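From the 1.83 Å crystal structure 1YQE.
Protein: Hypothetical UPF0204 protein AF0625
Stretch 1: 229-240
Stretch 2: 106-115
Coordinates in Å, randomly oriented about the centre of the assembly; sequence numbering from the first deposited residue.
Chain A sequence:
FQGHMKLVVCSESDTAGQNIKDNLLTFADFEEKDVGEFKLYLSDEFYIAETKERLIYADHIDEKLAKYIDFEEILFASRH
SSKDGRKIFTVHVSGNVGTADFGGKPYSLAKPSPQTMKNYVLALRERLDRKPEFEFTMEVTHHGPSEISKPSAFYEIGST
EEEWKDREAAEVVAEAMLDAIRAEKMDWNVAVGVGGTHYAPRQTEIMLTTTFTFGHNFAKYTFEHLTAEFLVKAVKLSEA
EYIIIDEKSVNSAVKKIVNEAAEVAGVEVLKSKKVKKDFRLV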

# COMPACT_ATOMS: atom_id res chain seq x y z
N GLU A 229 14.11 17.29 3.48
CA GLU A 229 14.24 16.90 2.07
C GLU A 229 13.65 15.51 1.79
O GLU A 229 13.08 15.28 0.72
CB GLU A 229 15.70 16.95 1.63
CG GLU A 229 15.91 16.60 0.16
CD GLU A 229 14.94 17.33 -0.77
OE1 GLU A 229 14.89 18.58 -0.73
OE2 GLU A 229 14.24 16.65 -1.55
N PHE A 230 13.79 14.60 2.74
CA PHE A 230 13.24 13.27 2.56
C PHE A 230 11.71 13.38 2.51
O PHE A 230 11.06 12.73 1.69
CB PHE A 230 13.64 12.35 3.71
CG PHE A 230 13.28 10.90 3.48
CD1 PHE A 230 13.96 10.15 2.54
CD2 PHE A 230 12.24 10.31 4.20
CE1 PHE A 230 13.62 8.82 2.31
CE2 PHE A 230 11.89 8.98 3.98
CZ PHE A 230 12.58 8.23 3.03
N LEU A 231 11.14 14.21 3.38
CA LEU A 231 9.70 14.39 3.39
C LEU A 231 9.21 15.01 2.09
O LEU A 231 8.13 14.68 1.60
CB LEU A 231 9.26 15.26 4.58
CG LEU A 231 9.30 14.56 5.94
CD1 LEU A 231 8.80 15.52 7.02
CD2 LEU A 231 8.43 13.30 5.91
N VAL A 232 10.00 15.91 1.51
CA VAL A 232 9.63 16.54 0.24
C VAL A 232 9.60 15.47 -0.85
O VAL A 232 8.71 15.47 -1.71
CB VAL A 232 10.62 17.65 -0.16
CG1 VAL A 232 10.43 18.02 -1.62
CG2 VAL A 232 10.42 18.87 0.73
N LYS A 233 10.56 14.55 -0.81
CA LYS A 233 10.62 13.47 -1.77
C LYS A 233 9.39 12.58 -1.65
O LYS A 233 8.83 12.13 -2.66
CB LYS A 233 11.87 12.60 -1.55
CG LYS A 233 11.83 11.30 -2.36
CD LYS A 233 12.73 10.20 -1.78
CE LYS A 233 14.20 10.49 -1.98
NZ LYS A 233 15.05 9.32 -1.61
N ALA A 234 8.97 12.31 -0.42
CA ALA A 234 7.80 11.48 -0.18
C ALA A 234 6.53 12.15 -0.72
O ALA A 234 5.71 11.52 -1.37
CB ALA A 234 7.65 11.21 1.32
N VAL A 235 6.39 13.44 -0.42
CA VAL A 235 5.23 14.20 -0.87
C VAL A 235 5.13 14.23 -2.40
O VAL A 235 4.08 13.93 -2.97
CB VAL A 235 5.27 15.64 -0.32
CG1 VAL A 235 4.37 16.57 -1.13
CG2 VAL A 235 4.83 15.64 1.14
N LYS A 236 6.23 14.57 -3.06
CA LYS A 236 6.23 14.64 -4.52
C LYS A 236 5.99 13.27 -5.14
O LYS A 236 5.28 13.14 -6.13
CB LYS A 236 7.55 15.22 -5.02
CG LYS A 236 7.77 16.67 -4.63
CD LYS A 236 9.13 17.19 -5.09
CE LYS A 236 9.23 17.27 -6.60
NZ LYS A 236 10.54 17.83 -7.03
N LEU A 237 6.58 12.24 -4.54
CA LEU A 237 6.42 10.88 -5.03
C LEU A 237 4.96 10.43 -4.88
O LEU A 237 4.41 9.77 -5.75
CB LEU A 237 7.34 9.94 -4.24
CG LEU A 237 7.61 8.55 -4.83
CD1 LEU A 237 8.27 8.69 -6.19
CD2 LEU A 237 8.50 7.76 -3.87
N SER A 238 4.35 10.80 -3.76
CA SER A 238 2.96 10.45 -3.48
C SER A 238 1.97 11.32 -4.24
O SER A 238 0.79 10.99 -4.30
CB SER A 238 2.68 10.58 -1.98
OG SER A 238 3.54 9.75 -1.21
N GLU A 239 2.45 12.42 -4.81
CA GLU A 239 1.60 13.37 -5.52
C GLU A 239 0.61 13.95 -4.51
O GLU A 239 -0.53 14.28 -4.83
CB GLU A 239 0.88 12.69 -6.70
CG GLU A 239 1.87 12.12 -7.73
CD GLU A 239 1.23 11.60 -9.01
OE1 GLU A 239 1.91 10.83 -9.72
OE2 GLU A 239 0.07 11.96 -9.31
N ALA A 240 1.10 14.10 -3.28
CA ALA A 240 0.30 14.62 -2.18
C ALA A 240 0.20 16.13 -2.18
O ALA A 240 1.13 16.83 -2.59
CB ALA A 240 0.89 14.16 -0.85
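Stretch 2 106-115: PYSLAKPSPQ

Leu-109 lies at the apolar centre of the contact, its CA-to-CB bond directed toward the helix of stretch 1 and its side chain (chi1 m, chi2 t) set among Phe-230, Ala-234 and Leu-237, residues that successive helical turns bring to one side. Its CG is 3.6 Å from Phe-230 CZ, its CD1 3.6 Å from Ala-234 CB, and its CB 3.7 Å from Leu-237 CD2. Stretch 2 runs alongside in the same direction as the helix, largely as extended loop: Tyr-107 pairs with Phe-230 (CA to CA 7.5 Å), Leu-109 with Ala-234 (7.2 Å), Lys-111 with Leu-237 (5.9 Å) and Pro-112 with Ser-238 (5.7 Å), so the two backbones draw together toward the helix end. Tyr-107 departs from the extended form, with phi/psi of 43/41°, and presents its ring edge to a face of Phe-230, the centroids 5.8 Å apart and the planes at 83°. At the other end, Pro-112 CD packs 4.0 Å from Leu-237 CG, and its CG lies 3.5 Å from Ser-238 OG, a hydroxyl that donates back to Ala-234 O (2.8 Å). Pro-114, opening the next helix, places CG 3.7 Å from Ser-238 O. The polar edge is built by two lysines. Lys-111 reaches the helix C-terminus, where its NZ donates to Leu-237 O (2.9 Å) and to Glu-239 OE1 (2.9 Å), the latter within a salt bridge; Glu-239, with positive phi, has just left the helix. A water joins this corner, donating to Lys-236 O (3.0 Å) and accepting a weak bond from Lys-111 NZ (3.1 Å). Near Tyr-107, Lys-233 NZ approaches Tyr-107 O to 2.9 Å, and a second water accepts from Leu-109 N (2.8 Å) and, weakly, from Lys-233 NZ (3.3 Å). Together the stretches bury 570 Å².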

# COMPACT_ATOMS: atom_id res chain seq x y z
N PRO A 106 18.43 2.10 1.78
CA PRO A 106 18.13 3.12 2.79
C PRO A 106 17.59 4.39 2.14
O PRO A 106 17.89 4.67 0.98
CB PRO A 106 19.49 3.37 3.45
CG PRO A 106 20.22 2.07 3.25
CD PRO A 106 19.85 1.70 1.84
N TYR A 107 16.78 5.13 2.88
CA TYR A 107 16.22 6.39 2.40
C TYR A 107 15.71 6.35 0.97
O TYR A 107 15.91 7.30 0.21
CB TYR A 107 17.26 7.50 2.55
CG TYR A 107 17.68 7.71 3.99
CD1 TYR A 107 16.84 8.36 4.89
CD2 TYR A 107 18.90 7.22 4.46
CE1 TYR A 107 17.20 8.51 6.23
CE2 TYR A 107 19.26 7.36 5.79
CZ TYR A 107 18.41 8.01 6.67
OH TYR A 107 18.76 8.16 7.99
N SER A 108 15.06 5.25 0.60
CA SER A 108 14.51 5.09 -0.74
C SER A 108 13.04 4.69 -0.58
O SER A 108 12.71 3.84 0.25
CB SER A 108 15.29 4.02 -1.50
OG SER A 108 14.89 3.98 -2.86
N LEU A 109 12.17 5.29 -1.38
CA LEU A 109 10.75 5.02 -1.30
C LEU A 109 10.16 4.53 -2.62
O LEU A 109 10.56 4.98 -3.69
CB LEU A 109 10.01 6.30 -0.88
CG LEU A 109 10.39 6.97 0.44
CD1 LEU A 109 9.74 8.35 0.53
CD2 LEU A 109 9.96 6.08 1.60
N ALA A 110 9.20 3.61 -2.54
CA ALA A 110 8.55 3.11 -3.73
C ALA A 110 7.43 4.08 -4.09
O ALA A 110 6.90 4.78 -3.22
CB ALA A 110 7.98 1.72 -3.48
N LYS A 111 7.08 4.15 -5.37
CA LYS A 111 6.02 5.02 -5.82
C LYS A 111 4.68 4.48 -5.30
O LYS A 111 4.31 3.35 -5.59
CB LYS A 111 6.01 5.07 -7.36
CG LYS A 111 4.88 5.87 -8.00
CD LYS A 111 5.07 7.36 -7.86
CE LYS A 111 4.14 8.12 -8.80
NZ LYS A 111 4.31 9.60 -8.69
N PRO A 112 3.94 5.28 -4.52
CA PRO A 112 2.65 4.80 -4.00
C PRO A 112 1.52 4.88 -5.04
O PRO A 112 1.70 5.44 -6.11
CB PRO A 112 2.39 5.71 -2.81
CG PRO A 112 3.01 7.00 -3.23
CD PRO A 112 4.32 6.55 -3.88
N SER A 113 0.37 4.30 -4.70
CA SER A 113 -0.80 4.33 -5.57
C SER A 113 -1.96 4.68 -4.64
O SER A 113 -2.83 3.85 -4.37
CB SER A 113 -1.02 2.96 -6.22
OG SER A 113 -1.98 3.03 -7.27
N PRO A 114 -1.99 5.93 -4.15
CA PRO A 114 -2.99 6.48 -3.23
C PRO A 114 -4.46 6.28 -3.57
O PRO A 114 -5.26 5.96 -2.70
CB PRO A 114 -2.61 7.96 -3.15
CG PRO A 114 -1.14 7.95 -3.41
CD PRO A 114 -1.03 6.98 -4.55
N GLN A 115 -4.81 6.48 -4.84
CA GLN A 115 -6.20 6.33 -5.25
C GLN A 115 -6.69 4.89 -5.13
O GLN A 115 -7.74 4.63 -4.53
CB GLN A 115 -6.39 6.83 -6.68
CG GLN A 115 -5.97 8.28 -6.90
CD GLN A 115 -6.67 9.26 -5.95
OE1 GLN A 115 -7.87 9.14 -5.69
NE2 GLN A 115 -5.92 10.24 -5.46
O HOH W 1 13.23 7.06 -3.28
O HOH W 2 6.29 11.98 -8.75